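PDB 3BJQ: phage-related protein from Bordetella bronchiseptica RB50, which probably serves as a major capsid protein, many copies of which would assemble into the phage head shell that encloses the packaged DNA. Local coordinates for residues Val12-Ser18 / Pro273-Val277; Gln26-Lys32 / Ala120-Glu124; Leu34-Val40 / Phe263-Ile269; Leu87-Arg93 / Lys285-Val291. All blocks are in the same frame, centred on the assembly; numbering follows the deposited sequence.

Three of the four contacts hold one mixed sheet together or tie an outer piece of chain to it; contact 2 fastens a loop to the long helix 105-131 beside that sheet. Contacts 1 and 4, with centres about 13 Å apart, meet at neighbouring strands, where Glu276 N and Gly290 O lie 2.8 Å apart in a probable hydrogen bond. The centres of contacts 2 and 3 are also about 13 Å apart, joined by a probable hydrogen bond of 2.6 Å between His123 NE2 and Thr266 OG1. Contacts 3 and 4 share the sheet but sit about 28 Å apart, centre to centre. Tetraethylene glycol, probably from the crystallisation liquor, lies beside Pro273, Gln26 and Gln268.

Contact 1 (Val12-Ser18 / Pro273-Val277); sequences VVDPILS and PLVEV
Val275 overlaps Leu17 with both of its methyls: CG1 lies 3.9 Å from Leu17 CB, and CG2 rests over the backbone at 3.6 Å from Leu17 O. At the other end Val12 and Val277 meet branch to branch, CG1 to CG1 at 3.6 Å. Between these two apolar patches a single beta bridge, Val13 with Glu276, joins the backbones. Its bonds run from Asp14 N to Val275 O (2.8 Å) and from Val277 N to Val12 O (2.9 Å). Ser18 OG extends the polar line. It takes an almost straight bond from Val275 N (3.0 Å, 174° at the hydrogen) and donates its own hydrogen bond to Asp14 O at 2.8 Å, an oxygen that also accepts from Ser18 N. Asp14 is the N-cap of helix 15-22: with CG anti to its own N (chi1 -177°), OD1 turns back and receives Leu17 N at 3.0 Å from above the carboxylate plane. Val12 and Val277 also pack on Val102 and Val12 of a second subunit, so this end lies at a subunit boundary. Inward, Leu17 and Val275 both bear on Tyr289 of strand 286-299, and beneath them lie Ala109 and Val112 of helix 105-131.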
# COMPACT_ATOMS: atom_id res chain seq x y z
N VAL E 12 -13.73 -18.34 -20.90
CA VAL E 12 -13.08 -17.95 -19.66
C VAL E 12 -11.73 -17.37 -20.04
O VAL E 12 -10.82 -18.08 -20.47
CB VAL E 12 -12.96 -19.08 -18.65
CG1 VAL E 12 -12.24 -18.60 -17.41
CG2 VAL E 12 -14.34 -19.59 -18.28
N VAL E 13 -11.62 -16.06 -19.90
CA VAL E 13 -10.44 -15.34 -20.32
C VAL E 13 -9.37 -15.40 -19.23
O VAL E 13 -9.68 -15.40 -18.03
CB VAL E 13 -10.81 -13.89 -20.73
CG1 VAL E 13 -9.60 -13.00 -20.90
CG2 VAL E 13 -11.60 -13.95 -22.05
N ASP E 14 -8.12 -15.53 -19.68
CA ASP E 14 -6.93 -15.44 -18.86
C ASP E 14 -6.47 -13.99 -18.95
O ASP E 14 -5.96 -13.56 -19.97
CB ASP E 14 -5.87 -16.37 -19.41
CG ASP E 14 -4.62 -16.41 -18.56
OD1 ASP E 14 -4.14 -15.35 -18.12
OD2 ASP E 14 -4.11 -17.53 -18.37
N PRO E 15 -6.66 -13.21 -17.88
CA PRO E 15 -6.40 -11.78 -17.96
C PRO E 15 -4.94 -11.41 -18.10
O PRO E 15 -4.63 -10.38 -18.69
CB PRO E 15 -6.97 -11.24 -16.64
CG PRO E 15 -6.95 -12.36 -15.72
CD PRO E 15 -7.12 -13.61 -16.54
N ILE E 16 -4.05 -12.23 -17.54
CA ILE E 16 -2.62 -11.94 -17.61
C ILE E 16 -2.12 -12.17 -19.03
O ILE E 16 -1.40 -11.36 -19.58
CB ILE E 16 -1.81 -12.81 -16.62
CG1 ILE E 16 -2.03 -12.34 -15.18
CG2 ILE E 16 -0.34 -12.78 -16.97
CD1 ILE E 16 -3.33 -12.80 -14.57
N LEU E 17 -2.50 -13.29 -19.63
CA LEU E 17 -2.07 -13.55 -21.00
C LEU E 17 -2.77 -12.62 -22.01
O LEU E 17 -2.18 -12.25 -23.01
CB LEU E 17 -2.22 -15.03 -21.36
CG LEU E 17 -1.20 -16.00 -20.75
CD1 LEU E 17 -1.57 -17.43 -21.15
CD2 LEU E 17 0.21 -15.67 -21.22
N SER E 18 -4.00 -12.21 -21.71
CA SER E 18 -4.71 -11.23 -22.52
C SER E 18 -4.00 -9.87 -22.48
O SER E 18 -3.81 -9.23 -23.51
CB SER E 18 -6.14 -11.11 -22.04
OG SER E 18 -6.82 -12.33 -22.32
N PRO E 273 -7.09 -8.37 -28.61
CA PRO E 273 -6.95 -9.81 -28.47
C PRO E 273 -7.26 -10.36 -27.09
O PRO E 273 -6.91 -9.73 -26.10
CB PRO E 273 -5.47 -10.04 -28.78
CG PRO E 273 -4.83 -8.80 -28.37
CD PRO E 273 -5.78 -7.72 -28.75
N LEU E 274 -7.89 -11.53 -27.07
CA LEU E 274 -8.21 -12.27 -25.84
C LEU E 274 -7.52 -13.63 -25.87
O LEU E 274 -7.44 -14.23 -26.91
CB LEU E 274 -9.71 -12.54 -25.72
CG LEU E 274 -10.76 -11.43 -25.68
CD1 LEU E 274 -12.15 -12.03 -25.96
CD2 LEU E 274 -10.74 -10.64 -24.35
N VAL E 275 -7.01 -14.08 -24.73
CA VAL E 275 -6.47 -15.42 -24.57
C VAL E 275 -7.33 -16.12 -23.52
O VAL E 275 -7.60 -15.55 -22.45
CB VAL E 275 -5.03 -15.41 -24.08
CG1 VAL E 275 -4.50 -16.81 -23.98
CG2 VAL E 275 -4.16 -14.55 -25.03
N GLU E 276 -7.75 -17.34 -23.85
CA GLU E 276 -8.57 -18.17 -22.97
C GLU E 276 -7.73 -19.05 -22.04
O GLU E 276 -6.56 -19.38 -22.35
CB GLU E 276 -9.46 -19.09 -23.81
CG GLU E 276 -10.42 -18.35 -24.73
CD GLU E 276 -11.11 -19.25 -25.76
OE1 GLU E 276 -11.43 -20.43 -25.42
OE2 GLU E 276 -11.33 -18.77 -26.91
N VAL E 277 -8.31 -19.41 -20.90
CA VAL E 277 -7.65 -20.32 -19.97
C VAL E 277 -7.33 -21.61 -20.74
O VAL E 277 -8.10 -22.01 -21.62
CB VAL E 277 -8.55 -20.63 -18.75
CG1 VAL E 277 -8.75 -19.40 -17.91
CG2 VAL E 277 -9.90 -21.21 -19.19

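Contact 2 (Gln26-Lys32 / Ala120-Glu124); sequences QSTLIGK and ALAHE
Glu124 OE2 takes three donors: the backbone N of Ile30 at 2.9 Å, Trp241 NE1, and a water that donates to it at 2.7 Å. Glu124 belongs to helix 105-131, whose length and place beside a sheet are consistent with the spine helix of HK97-like capsid proteins, and the contact pins the loop 26-32 against it. The carboxylate works as a two-pronged acceptor for consecutive N-H groups. Ile30 N reaches the syn lone pair of OE2, while Gly31 N meets OE1 at 2.9 Å, also on the syn side but 34° out of the carboxylate plane. A bend at chi2 (79°) brings the group up to the loop, and two backbone bonds on its two oxygens should hold it against rotation. The bridging water also donates to Thr28 O, so the type I turn Gln26-Leu29 is tied to the same carboxylate.

Leu29 packs its carbons against the acid and the helix: CB lies 3.4 Å from Glu124 OE1, and the apolar contact proper is CD1 to Ala120 CB at 3.8 Å. CD2 lies against the Glu124 carboxylate, with Leu121 CD1 a little farther off. Gly31, lacking a side chain, lets the loop backbone come close to the helix. Next to it Lys32 crosses His123 at about a right angle. Its chain is extended, CE lies over one face of the imidazole, and NZ beyond it bonds to a tetraethylene glycol. The ring's polar end is held by Thr266. Lys32 N lies in the ring plane at the edge, and Lys32 CG comes within 3.5 Å of His123 CE1.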
# COMPACT_ATOMS: atom_id res chain seq x y z
N GLN E 26 4.79 -5.65 -33.55
CA GLN E 26 5.59 -6.08 -34.68
C GLN E 26 5.98 -4.79 -35.39
O GLN E 26 5.25 -4.29 -36.24
CB GLN E 26 4.77 -6.99 -35.60
CG GLN E 26 4.75 -8.44 -35.20
CD GLN E 26 5.98 -9.21 -35.62
OE1 GLN E 26 6.82 -8.70 -36.35
NE2 GLN E 26 6.09 -10.44 -35.18
N SER E 27 7.12 -4.23 -35.00
CA SER E 27 7.53 -2.91 -35.46
C SER E 27 7.80 -2.78 -36.97
O SER E 27 7.70 -1.68 -37.50
CB SER E 27 8.78 -2.48 -34.68
OG SER E 27 9.86 -3.33 -35.02
N THR E 28 8.11 -3.87 -37.66
CA THR E 28 8.36 -3.77 -39.10
C THR E 28 7.08 -3.96 -39.95
O THR E 28 7.13 -3.78 -41.18
CB THR E 28 9.47 -4.74 -39.57
OG1 THR E 28 8.99 -6.09 -39.61
CG2 THR E 28 10.71 -4.61 -38.69
N LEU E 29 5.97 -4.33 -39.30
CA LEU E 29 4.68 -4.41 -39.98
C LEU E 29 4.03 -3.03 -39.86
O LEU E 29 4.00 -2.45 -38.78
CB LEU E 29 3.80 -5.50 -39.40
CG LEU E 29 4.38 -6.92 -39.43
CD1 LEU E 29 3.34 -7.87 -38.92
CD2 LEU E 29 4.82 -7.33 -40.80
N ILE E 30 3.51 -2.50 -40.97
CA ILE E 30 3.04 -1.12 -41.00
C ILE E 30 1.54 -0.97 -41.28
O ILE E 30 1.04 0.14 -41.32
CB ILE E 30 3.88 -0.28 -42.00
CG1 ILE E 30 3.79 -0.85 -43.42
CG2 ILE E 30 5.36 -0.23 -41.53
CD1 ILE E 30 3.97 0.14 -44.52
N GLY E 31 0.81 -2.09 -41.41
CA GLY E 31 -0.63 -2.05 -41.69
C GLY E 31 -1.45 -1.19 -40.75
O GLY E 31 -2.32 -0.43 -41.17
N LYS E 32 -1.14 -1.28 -39.47
CA LYS E 32 -1.82 -0.47 -38.44
C LYS E 32 -1.48 1.01 -38.51
O LYS E 32 -2.13 1.83 -37.88
CB LYS E 32 -1.52 -1.03 -37.05
CG LYS E 32 -1.95 -2.47 -36.89
CD LYS E 32 -1.53 -3.11 -35.57
CE LYS E 32 -2.35 -4.37 -35.31
NZ LYS E 32 -2.06 -5.06 -33.99
N ALA E 120 -0.94 -11.27 -37.30
CA ALA E 120 -0.32 -10.00 -37.68
C ALA E 120 0.06 -9.94 -39.15
O ALA E 120 -0.10 -8.91 -39.82
CB ALA E 120 0.88 -9.78 -36.81
N LEU E 121 0.53 -11.07 -39.67
CA LEU E 121 0.93 -11.15 -41.05
C LEU E 121 -0.30 -11.18 -41.95
O LEU E 121 -0.28 -10.59 -43.02
CB LEU E 121 1.84 -12.39 -41.25
CG LEU E 121 2.87 -12.40 -42.38
CD1 LEU E 121 3.67 -11.09 -42.44
CD2 LEU E 121 3.81 -13.61 -42.23
N ALA E 122 -1.36 -11.86 -41.53
CA ALA E 122 -2.61 -11.88 -42.30
C ALA E 122 -3.20 -10.47 -42.36
O ALA E 122 -3.69 -10.03 -43.40
CB ALA E 122 -3.59 -12.83 -41.67
N HIS E 123 -3.14 -9.76 -41.24
CA HIS E 123 -3.60 -8.36 -41.19
C HIS E 123 -2.81 -7.47 -42.14
O HIS E 123 -3.36 -6.64 -42.84
CB HIS E 123 -3.50 -7.84 -39.76
CG HIS E 123 -3.89 -6.41 -39.61
ND1 HIS E 123 -2.95 -5.40 -39.58
CD2 HIS E 123 -5.10 -5.82 -39.54
CE1 HIS E 123 -3.57 -4.24 -39.46
NE2 HIS E 123 -4.87 -4.46 -39.43
N GLU E 124 -1.49 -7.64 -42.14
CA GLU E 124 -0.61 -6.91 -43.03
C GLU E 124 -1.03 -7.09 -44.49
O GLU E 124 -1.07 -6.14 -45.27
CB GLU E 124 0.84 -7.38 -42.85
CG GLU E 124 1.87 -6.47 -43.58
CD GLU E 124 2.19 -5.16 -42.79
OE1 GLU E 124 1.47 -4.84 -41.83
OE2 GLU E 124 3.19 -4.46 -43.13
O HOH W 1 5.82 -4.31 -43.70

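Contact 3 (Leu34-Val40 / Phe263-Ile269); sequences LFPVAPV and FGYTYQI
Val40, Phe35 and Thr266 carry this contact, one at each end and one in the middle. Val40 aims CG1 at the ring of Tyr267 in an off-centre CH-pi contact, 4.2 Å from the centroid, while CG2 lies over the Gln268 backbone, with Ile269 CD1 more loosely placed at 4.3 Å. Phe35, at the other end, receives the edge of Phe263 on its face. The two rings form an offset edge-to-face pair with centroids 5.5 Å apart and planes at 62°. Gly264 has no side chain to obstruct the Phe35 ring, and Tyr265 O lies at that ring's edge; Cys127 and Ile130 of helix 105-131 pack on it too. Thr266 then ties the middle together. Its OG1, set beside its own backbone N (chi1 -66°), donates to Phe35 O at 2.7 Å, with His123 as second partner. Its N goes to Pro36 O at 2.8 Å, and its O accepts Ala38 N at 3.0 Å. Farther on, Gln268 N bonds to Ala38 O and Val40 N to Gln268 O. Strand 37-40 runs parallel to 264-269, which in turn pairs antiparallel with 286-299: a mixed sheet flanked by a long helix, consistent with an HK97-like capsid fold.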
# COMPACT_ATOMS: atom_id res chain seq x y z
N LEU E 34 -1.66 2.59 -41.38
CA LEU E 34 -2.65 3.03 -42.37
C LEU E 34 -4.06 2.78 -41.85
O LEU E 34 -4.97 3.55 -42.14
CB LEU E 34 -2.48 2.28 -43.70
CG LEU E 34 -1.29 2.64 -44.59
CD1 LEU E 34 0.02 2.14 -43.99
CD2 LEU E 34 -1.51 2.08 -45.98
N PHE E 35 -4.22 1.71 -41.07
CA PHE E 35 -5.51 1.26 -40.57
C PHE E 35 -5.46 1.04 -39.08
O PHE E 35 -5.48 -0.13 -38.63
CB PHE E 35 -5.87 -0.07 -41.24
CG PHE E 35 -6.06 -0.00 -42.73
CD1 PHE E 35 -4.99 -0.21 -43.58
CD2 PHE E 35 -7.31 0.20 -43.27
CE1 PHE E 35 -5.17 -0.18 -44.95
CE2 PHE E 35 -7.50 0.24 -44.64
CZ PHE E 35 -6.42 0.05 -45.48
N PRO E 36 -5.44 2.14 -38.28
CA PRO E 36 -5.36 1.97 -36.84
C PRO E 36 -6.50 1.16 -36.24
O PRO E 36 -7.64 1.22 -36.70
CB PRO E 36 -5.38 3.42 -36.32
CG PRO E 36 -4.85 4.18 -37.41
CD PRO E 36 -5.46 3.56 -38.63
N VAL E 37 -6.18 0.40 -35.21
CA VAL E 37 -7.14 -0.44 -34.54
C VAL E 37 -8.16 0.37 -33.72
O VAL E 37 -7.80 1.20 -32.90
CB VAL E 37 -6.45 -1.54 -33.69
CG1 VAL E 37 -7.49 -2.39 -32.96
CG2 VAL E 37 -5.58 -2.42 -34.57
N ALA E 38 -9.44 0.14 -34.00
CA ALA E 38 -10.50 0.87 -33.37
C ALA E 38 -11.60 -0.15 -33.02
O ALA E 38 -11.87 -1.04 -33.82
CB ALA E 38 -11.03 1.91 -34.32
N PRO E 39 -12.21 -0.03 -31.82
CA PRO E 39 -13.19 -1.03 -31.40
C PRO E 39 -14.58 -0.92 -32.03
O PRO E 39 -15.11 0.18 -32.23
CB PRO E 39 -13.27 -0.81 -29.89
CG PRO E 39 -13.05 0.66 -29.76
CD PRO E 39 -12.02 0.99 -30.79
N VAL E 40 -15.13 -2.08 -32.37
CA VAL E 40 -16.50 -2.23 -32.77
C VAL E 40 -17.10 -3.40 -31.96
O VAL E 40 -16.38 -4.14 -31.29
CB VAL E 40 -16.70 -2.49 -34.31
CG1 VAL E 40 -16.07 -1.43 -35.13
CG2 VAL E 40 -16.20 -3.86 -34.75
N PHE E 263 -8.54 8.01 -43.19
CA PHE E 263 -8.46 7.12 -44.36
C PHE E 263 -9.03 5.73 -44.09
O PHE E 263 -9.75 5.15 -44.91
CB PHE E 263 -7.01 6.96 -44.84
CG PHE E 263 -6.82 5.85 -45.84
CD1 PHE E 263 -7.14 6.04 -47.17
CD2 PHE E 263 -6.31 4.62 -45.45
CE1 PHE E 263 -7.00 5.02 -48.08
CE2 PHE E 263 -6.17 3.61 -46.35
CZ PHE E 263 -6.51 3.80 -47.67
N GLY E 264 -8.68 5.15 -42.94
CA GLY E 264 -9.12 3.78 -42.64
C GLY E 264 -8.92 3.36 -41.21
O GLY E 264 -8.30 4.06 -40.42
N TYR E 265 -9.47 2.19 -40.89
CA TYR E 265 -9.42 1.63 -39.55
C TYR E 265 -9.36 0.13 -39.64
O TYR E 265 -9.84 -0.44 -40.61
CB TYR E 265 -10.69 1.98 -38.75
CG TYR E 265 -10.73 3.43 -38.36
CD1 TYR E 265 -9.90 3.90 -37.35
CD2 TYR E 265 -11.57 4.34 -39.02
CE1 TYR E 265 -9.91 5.26 -37.00
CE2 TYR E 265 -11.58 5.71 -38.67
CZ TYR E 265 -10.75 6.15 -37.67
OH TYR E 265 -10.75 7.49 -37.32
N THR E 266 -8.79 -0.50 -38.63
CA THR E 266 -8.93 -1.93 -38.43
C THR E 266 -10.13 -2.08 -37.46
O THR E 266 -10.04 -1.77 -36.28
CB THR E 266 -7.60 -2.61 -37.92
OG1 THR E 266 -6.57 -2.54 -38.93
CG2 THR E 266 -7.83 -4.05 -37.54
N TYR E 267 -11.27 -2.47 -38.00
CA TYR E 267 -12.47 -2.72 -37.20
C TYR E 267 -12.16 -3.95 -36.37
O TYR E 267 -11.88 -5.01 -36.93
CB TYR E 267 -13.69 -2.97 -38.13
CG TYR E 267 -14.38 -1.71 -38.64
CD1 TYR E 267 -13.66 -0.53 -38.85
CD2 TYR E 267 -15.72 -1.71 -38.94
CE1 TYR E 267 -14.28 0.62 -39.32
CE2 TYR E 267 -16.34 -0.55 -39.43
CZ TYR E 267 -15.62 0.61 -39.59
OH TYR E 267 -16.23 1.74 -40.06
N GLN E 268 -12.16 -3.82 -35.04
CA GLN E 268 -11.72 -4.90 -34.18
C GLN E 268 -12.68 -5.10 -33.05
O GLN E 268 -13.06 -4.15 -32.38
CB GLN E 268 -10.33 -4.64 -33.62
CG GLN E 268 -9.76 -5.84 -32.88
CD GLN E 268 -8.25 -5.88 -32.89
OE1 GLN E 268 -7.63 -5.93 -33.95
NE2 GLN E 268 -7.64 -5.86 -31.70
N ILE E 269 -13.07 -6.34 -32.81
CA ILE E 269 -14.02 -6.60 -31.73
C ILE E 269 -13.47 -6.10 -30.40
O ILE E 269 -12.32 -6.35 -30.06
CB ILE E 269 -14.37 -8.09 -31.62
CG1 ILE E 269 -15.05 -8.56 -32.91
CG2 ILE E 269 -15.25 -8.32 -30.42
CD1 ILE E 269 -16.38 -7.83 -33.24

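Contact 4 (Leu87-Arg93 / Lys285-Val291); sequences LEAKVPR and KSWIYGV
Arg93 lies alongside Lys285, the two chains pointing the same way, at the end of an antiparallel strand pair, 87-92 with 286-291. The Arg93 backbone N closes the ladder on Lys285 O at 3.1 Å. From there the side chain starts with CB 3.6 Å from Lys285 O, and CG comes nearer the same oxygen at 3.4 Å. Because CG stands between the backbone N and carbonyl carbon (chi1 61°) and the chain then runs extended, CD and NE pass along Lys285 CB, NE at 3.6 Å. At the tip, Lys285 CD covers one face of the guanidinium toward its rim and is 3.6 Å from Arg93 NH1. Arg93 NH2 and Lys285 NZ, like charges, stay 4.9 Å apart. Lys285 and Ser286 both face Asp281, a G1 beta bulge at the start of the strand.

Along the strands, Ala89, Val91, Tyr289 and Val291 share the face turned to helix 105-131, and Val91 CG2 meets the edge of the Tyr289 ring. The other face looks toward a third subunit: Lys90 NZ makes a salt bridge to its Asp72 and Glu88 OE1 to its Arg70, while Glu88 OE2 bonds to Tyr279 within the chain. Across the strands the extended Glu88 chain lies against one methyl, with CD 3.4 Å from Ile288 CG2.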
# COMPACT_ATOMS: atom_id res chain seq x y z
N LEU E 87 -7.46 -18.93 -33.29
CA LEU E 87 -6.45 -19.97 -33.45
C LEU E 87 -6.24 -20.56 -32.06
O LEU E 87 -6.92 -20.17 -31.11
CB LEU E 87 -5.16 -19.35 -34.01
CG LEU E 87 -5.23 -18.75 -35.42
CD1 LEU E 87 -3.95 -18.01 -35.80
CD2 LEU E 87 -5.51 -19.84 -36.44
N GLU E 88 -5.33 -21.53 -31.96
CA GLU E 88 -5.05 -22.20 -30.70
C GLU E 88 -3.54 -22.27 -30.47
O GLU E 88 -2.83 -23.01 -31.17
CB GLU E 88 -5.66 -23.62 -30.67
CG GLU E 88 -7.14 -23.67 -30.23
CD GLU E 88 -7.73 -25.05 -30.26
OE1 GLU E 88 -7.12 -25.94 -30.90
OE2 GLU E 88 -8.80 -25.27 -29.66
N ALA E 89 -3.08 -21.50 -29.50
CA ALA E 89 -1.70 -21.56 -29.03
C ALA E 89 -1.49 -22.90 -28.32
O ALA E 89 -2.40 -23.40 -27.67
CB ALA E 89 -1.45 -20.42 -28.09
N LYS E 90 -0.28 -23.44 -28.38
CA LYS E 90 0.01 -24.78 -27.90
C LYS E 90 1.31 -24.80 -27.14
O LYS E 90 2.31 -24.28 -27.61
CB LYS E 90 0.11 -25.72 -29.12
CG LYS E 90 0.49 -27.13 -28.88
CD LYS E 90 0.26 -28.00 -30.15
CE LYS E 90 1.07 -27.50 -31.35
NZ LYS E 90 2.54 -27.44 -31.04
N VAL E 91 1.27 -25.37 -25.94
CA VAL E 91 2.48 -25.60 -25.17
C VAL E 91 2.67 -27.10 -25.06
O VAL E 91 1.95 -27.75 -24.31
CB VAL E 91 2.43 -24.96 -23.76
CG1 VAL E 91 3.63 -25.40 -22.96
CG2 VAL E 91 2.42 -23.47 -23.86
N PRO E 92 3.63 -27.66 -25.82
CA PRO E 92 3.85 -29.09 -25.80
C PRO E 92 4.46 -29.55 -24.48
O PRO E 92 5.24 -28.82 -23.86
CB PRO E 92 4.82 -29.32 -26.98
CG PRO E 92 5.46 -28.08 -27.25
CD PRO E 92 4.57 -26.97 -26.73
N ARG E 93 4.14 -30.77 -24.08
CA ARG E 93 4.63 -31.28 -22.80
C ARG E 93 6.15 -31.40 -22.75
O ARG E 93 6.73 -31.29 -21.66
CB ARG E 93 3.99 -32.61 -22.44
CG ARG E 93 4.27 -33.67 -23.43
CD ARG E 93 3.84 -34.97 -22.94
NE ARG E 93 4.14 -35.99 -23.92
CZ ARG E 93 3.96 -37.29 -23.72
NH1 ARG E 93 3.47 -37.71 -22.56
NH2 ARG E 93 4.27 -38.15 -24.66
N LYS E 285 -0.93 -34.01 -26.60
CA LYS E 285 -0.03 -33.96 -25.45
C LYS E 285 0.49 -32.54 -25.26
O LYS E 285 1.69 -32.28 -25.15
CB LYS E 285 1.11 -34.99 -25.61
CG LYS E 285 0.58 -36.45 -25.55
CD LYS E 285 0.33 -36.87 -24.10
CE LYS E 285 -0.54 -38.13 -23.94
NZ LYS E 285 -0.50 -39.00 -25.11
N SER E 286 -0.46 -31.62 -25.24
CA SER E 286 -0.20 -30.21 -25.18
C SER E 286 -1.29 -29.48 -24.40
O SER E 286 -2.43 -29.94 -24.34
CB SER E 286 -0.19 -29.63 -26.60
OG SER E 286 0.93 -30.05 -27.35
N TRP E 287 -0.92 -28.37 -23.77
CA TRP E 287 -1.88 -27.44 -23.20
C TRP E 287 -2.22 -26.44 -24.30
O TRP E 287 -1.33 -25.94 -24.95
CB TRP E 287 -1.32 -26.69 -21.99
CG TRP E 287 -1.21 -27.55 -20.81
CD1 TRP E 287 -0.14 -28.31 -20.46
CD2 TRP E 287 -2.21 -27.77 -19.81
NE1 TRP E 287 -0.40 -28.98 -19.29
CE2 TRP E 287 -1.66 -28.66 -18.86
CE3 TRP E 287 -3.50 -27.28 -19.60
CZ2 TRP E 287 -2.37 -29.10 -17.75
CZ3 TRP E 287 -4.20 -27.70 -18.47
CH2 TRP E 287 -3.64 -28.62 -17.57
N ILE E 288 -3.52 -26.15 -24.46
CA ILE E 288 -4.03 -25.35 -25.57
C ILE E 288 -4.71 -24.07 -25.08
O ILE E 288 -5.66 -24.12 -24.29
CB ILE E 288 -5.08 -26.16 -26.39
CG1 ILE E 288 -4.49 -27.47 -26.88
CG2 ILE E 288 -5.60 -25.38 -27.60
CD1 ILE E 288 -3.35 -27.31 -27.81
N TYR E 289 -4.24 -22.93 -25.57
CA TYR E 289 -4.87 -21.62 -25.27
C TYR E 289 -5.55 -21.09 -26.51
O TYR E 289 -4.90 -20.81 -27.52
CB TYR E 289 -3.86 -20.58 -24.84
CG TYR E 289 -2.98 -20.95 -23.69
CD1 TYR E 289 -1.91 -21.82 -23.87
CD2 TYR E 289 -3.14 -20.35 -22.44
CE1 TYR E 289 -1.07 -22.14 -22.84
CE2 TYR E 289 -2.29 -20.65 -21.40
CZ TYR E 289 -1.25 -21.55 -21.61
OH TYR E 289 -0.39 -21.89 -20.60
N GLY E 290 -6.86 -20.90 -26.42
CA GLY E 290 -7.62 -20.31 -27.49
C GLY E 290 -7.25 -18.84 -27.52
O GLY E 290 -7.24 -18.18 -26.49
N VAL E 291 -6.94 -18.34 -28.71
CA VAL E 291 -6.55 -16.94 -28.91
C VAL E 291 -7.48 -16.33 -29.99
O VAL E 291 -7.63 -16.87 -31.08
CB VAL E 291 -5.10 -16.81 -29.36
CG1 VAL E 291 -4.73 -15.32 -29.49
CG2 VAL E 291 -4.20 -17.53 -28.38